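Local coordinates for protein (tenascin) (Gallus gallus, PDB 1QR4) that probably supports cell adhesion in the extracellular matrix, through fibronectin type III domains that span its heparin- and contactin-binding regions, at residues Asp8-Ser16 against Arg26-Tyr37. Numbering follows the deposited sequence.
Sequences DNPKDLEVS and RWRRPVAKFDRY
Pro10 CG meets the Tyr37 ring at its edge, near the ring plane and 4.0 Å from CE1. Trp27 CZ2 sits over the centre of one face of that ring, and Phe34 CZ approaches the opposite face, offset toward the rim. This is the interior of a fibronectin type III β-sandwich: strand 11-16 edges the three-stranded sheet, paired antiparallel with strand 22-28, whereas Tyr37 lies near the start of strand 36-42 of the facing sheet. Leu75 of that sheet touches Pro10, Trp27 and Tyr37, a setting suited to broad apolar groups. Trp27 NE1, in turn, makes a weak hydrogen bond to Tyr37 OH, which lies at the indole edge in its plane, so the indole N-H of a buried tryptophan is given an acceptor. Leu13, with CG anti to its backbone N (chi1 179°), runs alongside the indole and brings CD1 to 4.0 Å from Trp27 CE3.

Straight backbone bonds hold the pairing, Arg28 N to Lys11 O at 2.8 Å and Glu14 N to Arg26 O at 2.9 Å. Arg26 N returns a bond to Glu14 O, so these two residues are bonded both ways. The exposed surface suits charge: Asp12 OD2 forms a salt bridge with Arg28 NH1 at 3.4 Å, the carboxylate and guanidinium planes 63° apart, and Glu14 and Arg26 make a longer one beside it. Farther along, Pro10 CG lies 4.2 Å from Pro30 CG, and the chain turns away toward Lys33, part of the putative heparin site. Asp8, whose carboxylate can accept a backbone N-H, is bonded to this loop: Val31 N donates to the anti side of OD2 at 2.8 Å, 20° out of the carboxylate plane.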
ATOM      1  N   ASP A   8      -1.820  31.991 -11.948  1.00 56.85           N
ATOM      2  CA  ASP A   8      -0.957  30.875 -12.434  1.00 62.45           C
ATOM      3  C   ASP A   8      -1.186  29.676 -11.518  1.00 71.52           C
ATOM      4  O   ASP A   8      -1.132  29.818 -10.297  1.00 83.44           O
ATOM      5  CB  ASP A   8       0.513  31.311 -12.377  1.00 58.54           C
ATOM      6  CG  ASP A   8       1.449  30.325 -13.046  1.00 70.81           C
ATOM      7  OD1 ASP A   8       1.172  29.906 -14.189  1.00 74.10           O
ATOM      8  OD2 ASP A   8       2.477  29.982 -12.434  1.00 78.11           O
ATOM      9  N   ASN A   9      -1.465  28.505 -12.085  1.00 68.94           N
ATOM     10  CA  ASN A   9      -1.693  27.315 -11.258  1.00 71.32           C
ATOM     11  C   ASN A   9      -0.439  26.451 -11.083  1.00 64.22           C
ATOM     12  O   ASN A   9       0.536  26.599 -11.821  1.00 77.57           O
ATOM     13  CB  ASN A   9      -2.834  26.469 -11.831  1.00 57.18           C
ATOM     14  CG  ASN A   9      -2.458  25.765 -13.114  1.00 40.97           C
ATOM     15  OD1 ASN A   9      -1.530  26.163 -13.816  1.00 61.11           O
ATOM     16  ND2 ASN A   9      -3.187  24.710 -13.430  1.00 37.64           N
ATOM     17  N   PRO A  10      -0.432  25.574 -10.064  1.00 40.49           N
ATOM     18  CA  PRO A  10       0.706  24.692  -9.806  1.00 29.64           C
ATOM     19  C   PRO A  10       0.806  23.721 -10.961  1.00 33.33           C
ATOM     20  O   PRO A  10      -0.172  23.067 -11.297  1.00 40.74           O
ATOM     21  CB  PRO A  10       0.275  23.952  -8.542  1.00 30.31           C
ATOM     22  CG  PRO A  10      -0.584  24.944  -7.847  1.00 37.79           C
ATOM     23  CD  PRO A  10      -1.421  25.468  -8.981  1.00 49.14           C
ATOM     24  N   LYS A  11       1.972  23.623 -11.581  1.00 35.82           N
ATOM     25  CA  LYS A  11       2.119  22.704 -12.700  1.00 36.80           C
ATOM     26  C   LYS A  11       2.693  21.348 -12.300  1.00 36.52           C
ATOM     27  O   LYS A  11       3.173  21.160 -11.185  1.00 38.15           O
ATOM     28  CB  LYS A  11       2.977  23.333 -13.797  1.00 49.26           C
ATOM     29  CG  LYS A  11       2.488  24.701 -14.238  1.00 88.52           C
ATOM     30  CD  LYS A  11       3.219  25.214 -15.479  1.00 99.89           C
ATOM     31  CE  LYS A  11       2.590  24.689 -16.767  1.00 99.97           C
ATOM     32  NZ  LYS A  11       1.172  25.129 -16.917  1.00 99.81           N
ATOM     33  N   ASP A  12       2.614  20.409 -13.234  1.00 34.31           N
ATOM     34  CA  ASP A  12       3.104  19.046 -13.085  1.00 32.09           C
ATOM     35  C   ASP A  12       2.956  18.358 -11.743  1.00 32.24           C
ATOM     36  O   ASP A  12       3.939  17.982 -11.111  1.00 33.17           O
ATOM     37  CB  ASP A  12       4.537  18.933 -13.601  1.00 41.59           C
ATOM     38  CG  ASP A  12       4.640  19.255 -15.083  1.00 56.94           C
ATOM     39  OD1 ASP A  12       4.277  18.387 -15.909  1.00 61.41           O
ATOM     40  OD2 ASP A  12       5.052  20.387 -15.419  1.00 64.84           O
ATOM     41  N   LEU A  13       1.709  18.178 -11.331  1.00 21.60           N
ATOM     42  CA  LEU A  13       1.394  17.498 -10.090  1.00 22.77           C
ATOM     43  C   LEU A  13       1.445  15.994 -10.348  1.00 26.16           C
ATOM     44  O   LEU A  13       0.670  15.459 -11.143  1.00 35.34           O
ATOM     45  CB  LEU A  13       0.002  17.898  -9.612  1.00 16.60           C
ATOM     46  CG  LEU A  13      -0.521  17.260  -8.313  1.00 26.09           C
ATOM     47  CD1 LEU A  13       0.383  17.641  -7.136  1.00 10.60           C
ATOM     48  CD2 LEU A  13      -1.963  17.712  -8.038  1.00  8.01           C
ATOM     49  N   GLU A  14       2.405  15.327  -9.715  1.00 38.05           N
ATOM     50  CA  GLU A  14       2.570  13.881  -9.855  1.00 36.01           C
ATOM     51  C   GLU A  14       2.654  13.177  -8.495  1.00 27.17           C
ATOM     52  O   GLU A  14       3.119  13.759  -7.511  1.00 34.76           O
ATOM     53  CB  GLU A  14       3.811  13.557 -10.696  1.00 30.46           C
ATOM     54  CG  GLU A  14       5.132  14.050 -10.119  1.00 48.93           C
ATOM     55  CD  GLU A  14       6.349  13.478 -10.848  1.00 65.93           C
ATOM     56  OE1 GLU A  14       6.344  12.263 -11.176  1.00 72.76           O
ATOM     57  OE2 GLU A  14       7.313  14.243 -11.092  1.00 57.84           O
ATOM     58  N   VAL A  15       2.157  11.942  -8.444  1.00 34.42           N
ATOM     59  CA  VAL A  15       2.182  11.125  -7.231  1.00 35.19           C
ATOM     60  C   VAL A  15       3.200   9.991  -7.374  1.00 38.46           C
ATOM     61  O   VAL A  15       3.243   9.285  -8.384  1.00 41.62           O
ATOM     62  CB  VAL A  15       0.799  10.553  -6.922  1.00 27.40           C
ATOM     63  CG1 VAL A  15       0.223   9.897  -8.154  1.00 49.49           C
ATOM     64  CG2 VAL A  15       0.881   9.559  -5.802  1.00 54.29           C
ATOM     65  N   SER A  16       4.035   9.839  -6.357  1.00 42.37           N
ATOM     66  CA  SER A  16       5.078   8.811  -6.358  1.00 40.57           C
ATOM     67  C   SER A  16       5.055   7.965  -5.071  1.00 41.74           C
ATOM     68  O   SER A  16       4.320   8.274  -4.118  1.00 37.78           O
ATOM     69  CB  SER A  16       6.452   9.488  -6.514  1.00 38.76           C
ATOM     70  OG  SER A  16       7.499   8.546  -6.682  1.00 57.10           O
ATOM     71  N   ARG A  26       4.361  15.674  -5.547  1.00 27.51           N
ATOM     72  CA  ARG A  26       5.389  16.583  -6.031  1.00 24.65           C
ATOM     73  C   ARG A  26       4.832  17.428  -7.177  1.00 29.45           C
ATOM     74  O   ARG A  26       4.061  16.941  -7.997  1.00 25.57           O
ATOM     75  CB  ARG A  26       6.618  15.801  -6.466  1.00 31.23           C
ATOM     76  CG  ARG A  26       7.829  16.648  -6.664  1.00 41.07           C
ATOM     77  CD  ARG A  26       9.068  15.791  -6.707  1.00 43.85           C
ATOM     78  NE  ARG A  26      10.212  16.574  -7.149  1.00 38.19           N
ATOM     79  CZ  ARG A  26      10.791  16.436  -8.334  1.00 51.80           C
ATOM     80  NH1 ARG A  26      10.334  15.531  -9.199  1.00 50.62           N
ATOM     81  NH2 ARG A  26      11.807  17.226  -8.662  1.00 35.93           N
ATOM     82  N   TRP A  27       5.227  18.700  -7.211  1.00 30.31           N
ATOM     83  CA  TRP A  27       4.752  19.636  -8.226  1.00 26.42           C
ATOM     84  C   TRP A  27       5.672  20.825  -8.411  1.00 29.97           C
ATOM     85  O   TRP A  27       6.629  21.018  -7.658  1.00 27.12           O
ATOM     86  CB  TRP A  27       3.398  20.187  -7.816  1.00 29.79           C
ATOM     87  CG  TRP A  27       3.490  20.993  -6.582  1.00 17.43           C
ATOM     88  CD1 TRP A  27       3.750  22.324  -6.493  1.00 36.52           C
ATOM     89  CD2 TRP A  27       3.358  20.520  -5.243  1.00 28.56           C
ATOM     90  NE1 TRP A  27       3.794  22.715  -5.179  1.00 27.99           N
ATOM     91  CE2 TRP A  27       3.560  21.625  -4.388  1.00 14.85           C
ATOM     92  CE3 TRP A  27       3.096  19.263  -4.678  1.00 35.42           C
ATOM     93  CZ2 TRP A  27       3.511  21.519  -3.002  1.00 21.44           C
ATOM     94  CZ3 TRP A  27       3.050  19.153  -3.293  1.00 25.81           C
ATOM     95  CH2 TRP A  27       3.258  20.279  -2.470  1.00 36.51           C
ATOM     96  N   ARG A  28       5.328  21.652  -9.395  1.00 22.57           N
ATOM     97  CA  ARG A  28       6.091  22.850  -9.670  1.00 24.19           C
ATOM     98  C   ARG A  28       5.435  24.041  -9.019  1.00 34.69           C
ATOM     99  O   ARG A  28       4.210  24.142  -8.978  1.00 42.94           O
ATOM    100  CB  ARG A  28       6.227  23.105 -11.156  1.00 26.28           C
ATOM    101  CG  ARG A  28       7.520  22.613 -11.721  1.00 23.95           C
ATOM    102  CD  ARG A  28       7.903  23.439 -12.909  1.00 59.57           C
ATOM    103  NE  ARG A  28       9.064  22.891 -13.600  1.00 82.01           N
ATOM    104  CZ  ARG A  28       9.139  21.651 -14.089  1.00 82.35           C
ATOM    105  NH1 ARG A  28       8.117  20.801 -13.963  1.00 45.82           N
ATOM    106  NH2 ARG A  28      10.242  21.268 -14.727  1.00 70.92           N
ATOM    107  N   ARG A  29       6.263  24.935  -8.499  1.00 40.76           N
ATOM    108  CA  ARG A  29       5.789  26.134  -7.835  1.00 37.09           C
ATOM    109  C   ARG A  29       5.302  27.135  -8.879  1.00 38.46           C
ATOM    110  O   ARG A  29       5.783  27.132 -10.012  1.00 41.50           O
ATOM    111  CB  ARG A  29       6.944  26.740  -7.051  1.00 20.78           C
ATOM    112  CG  ARG A  29       6.678  28.073  -6.378  1.00 12.64           C
ATOM    113  CD  ARG A  29       8.003  28.624  -5.848  1.00 39.29           C
ATOM    114  NE  ARG A  29       7.850  29.904  -5.171  1.00 31.81           N
ATOM    115  CZ  ARG A  29       8.210  30.139  -3.914  1.00 35.09           C
ATOM    116  NH1 ARG A  29       8.759  29.177  -3.177  1.00 45.56           N
ATOM    117  NH2 ARG A  29       7.990  31.336  -3.383  1.00 32.75           N
ATOM    118  N   PRO A  30       4.271  27.930  -8.533  1.00 31.88           N
ATOM    119  CA  PRO A  30       3.669  28.964  -9.380  1.00 27.42           C
ATOM    120  C   PRO A  30       4.649  30.123  -9.606  1.00 28.58           C
ATOM    121  O   PRO A  30       5.482  30.424  -8.754  1.00 31.44           O
ATOM    122  CB  PRO A  30       2.491  29.435  -8.539  1.00 27.50           C
ATOM    123  CG  PRO A  30       2.103  28.208  -7.788  1.00 26.51           C
ATOM    124  CD  PRO A  30       3.431  27.688  -7.347  1.00 37.59           C
ATOM    125  N   VAL A  31       4.565  30.749 -10.771  1.00 41.50           N
ATOM    126  CA  VAL A  31       5.434  31.868 -11.096  1.00 36.33           C
ATOM    127  C   VAL A  31       4.915  33.114 -10.387  1.00 36.30           C
ATOM    128  O   VAL A  31       5.686  33.989 -10.000  1.00 46.47           O
ATOM    129  CB  VAL A  31       5.474  32.110 -12.616  1.00 39.93           C
ATOM    130  CG1 VAL A  31       6.371  33.283 -12.936  1.00 44.69           C
ATOM    131  CG2 VAL A  31       5.967  30.857 -13.341  1.00 31.51           C
ATOM    132  N   ALA A  32       3.604  33.151 -10.166  1.00 42.49           N
ATOM    133  CA  ALA A  32       2.962  34.284  -9.511  1.00 43.39           C
ATOM    134  C   ALA A  32       3.193  34.342  -8.013  1.00 44.22           C
ATOM    135  O   ALA A  32       3.445  33.333  -7.361  1.00 51.39           O
ATOM    136  CB  ALA A  32       1.467  34.285  -9.805  1.00 30.63           C
ATOM    137  N   LYS A  33       3.109  35.545  -7.470  1.00 62.16           N
ATOM    138  CA  LYS A  33       3.279  35.735  -6.045  1.00 57.13           C
ATOM    139  C   LYS A  33       2.051  35.131  -5.372  1.00 44.57           C
ATOM    140  O   LYS A  33       0.938  35.300  -5.872  1.00 52.06           O
ATOM    141  CB  LYS A  33       3.407  37.236  -5.745  1.00 79.52           C
ATOM    142  CG  LYS A  33       2.287  38.132  -6.296  1.00 90.48           C
ATOM    143  CD  LYS A  33       1.176  38.336  -5.269  1.00100.00           C
ATOM    144  CE  LYS A  33       0.034  39.186  -5.804  1.00 94.34           C
ATOM    145  NZ  LYS A  33      -1.074  39.274  -4.809  1.00 76.73           N
ATOM    146  N   PHE A  34       2.245  34.337  -4.321  1.00 38.23           N
ATOM    147  CA  PHE A  34       1.089  33.764  -3.634  1.00 32.00           C
ATOM    148  C   PHE A  34       1.238  33.547  -2.145  1.00 30.17           C
ATOM    149  O   PHE A  34       2.315  33.719  -1.589  1.00 44.57           O
ATOM    150  CB  PHE A  34       0.548  32.511  -4.339  1.00 30.23           C
ATOM    151  CG  PHE A  34       1.323  31.262  -4.072  1.00 37.90           C
ATOM    152  CD1 PHE A  34       2.458  30.961  -4.813  1.00 35.58           C
ATOM    153  CD2 PHE A  34       0.887  30.355  -3.111  1.00 41.11           C
ATOM    154  CE1 PHE A  34       3.145  29.772  -4.600  1.00 25.54           C
ATOM    155  CE2 PHE A  34       1.568  29.165  -2.894  1.00 37.45           C
ATOM    156  CZ  PHE A  34       2.698  28.875  -3.641  1.00 36.62           C
ATOM    157  N   ASP A  35       0.127  33.191  -1.509  1.00 23.85           N
ATOM    158  CA  ASP A  35       0.050  32.990  -0.063  1.00 43.63           C
ATOM    159  C   ASP A  35       0.460  31.625   0.468  1.00 42.61           C
ATOM    160  O   ASP A  35       1.322  31.505   1.341  1.00 36.70           O
ATOM    161  CB  ASP A  35      -1.384  33.255   0.398  1.00 52.83           C
ATOM    162  CG  ASP A  35      -1.519  34.519   1.210  1.00 63.75           C
ATOM    163  OD1 ASP A  35      -0.614  35.390   1.150  1.00 65.82           O
ATOM    164  OD2 ASP A  35      -2.552  34.631   1.908  1.00 51.97           O
ATOM    165  N   ARG A  36      -0.271  30.618   0.012  1.00 42.08           N
ATOM    166  CA  ARG A  36      -0.051  29.248   0.412  1.00 41.90           C
ATOM    167  C   ARG A  36      -0.757  28.345  -0.581  1.00 37.95           C
ATOM    168  O   ARG A  36      -1.263  28.806  -1.594  1.00 36.50           O
ATOM    169  CB  ARG A  36      -0.591  29.026   1.821  1.00 34.71           C
ATOM    170  CG  ARG A  36      -2.001  29.522   2.034  1.00 43.18           C
ATOM    171  CD  ARG A  36      -2.329  29.525   3.519  1.00 74.88           C
ATOM    172  NE  ARG A  36      -3.537  30.288   3.828  1.00 92.11           N
ATOM    173  CZ  ARG A  36      -3.547  31.477   4.430  1.00 99.88           C
ATOM    174  NH1 ARG A  36      -2.407  32.057   4.801  1.00 97.30           N
ATOM    175  NH2 ARG A  36      -4.704  32.096   4.649  1.00 99.82           N
ATOM    176  N   TYR A  37      -0.711  27.047  -0.321  1.00 45.08           N
ATOM    177  CA  TYR A  37      -1.348  26.067  -1.179  1.00 32.64           C
ATOM    178  C   TYR A  37      -2.461  25.406  -0.392  1.00 31.94           C
ATOM    179  O   TYR A  37      -2.421  25.370   0.829  1.00 35.28           O
ATOM    180  CB  TYR A  37      -0.362  24.965  -1.557  1.00 21.31           C
ATOM    181  CG  TYR A  37       0.793  25.358  -2.447  1.00 19.48           C
ATOM    182  CD1 TYR A  37       0.672  25.318  -3.831  1.00 13.62           C
ATOM    183  CD2 TYR A  37       2.046  25.630  -1.909  1.00 17.75           C
ATOM    184  CE1 TYR A  37       1.780  25.530  -4.658  1.00 15.21           C
ATOM    185  CE2 TYR A  37       3.153  25.838  -2.727  1.00 26.78           C
ATOM    186  CZ  TYR A  37       3.012  25.783  -4.099  1.00 21.25           C
ATOM    187  OH  TYR A  37       4.111  25.964  -4.910  1.00 32.61           O
TER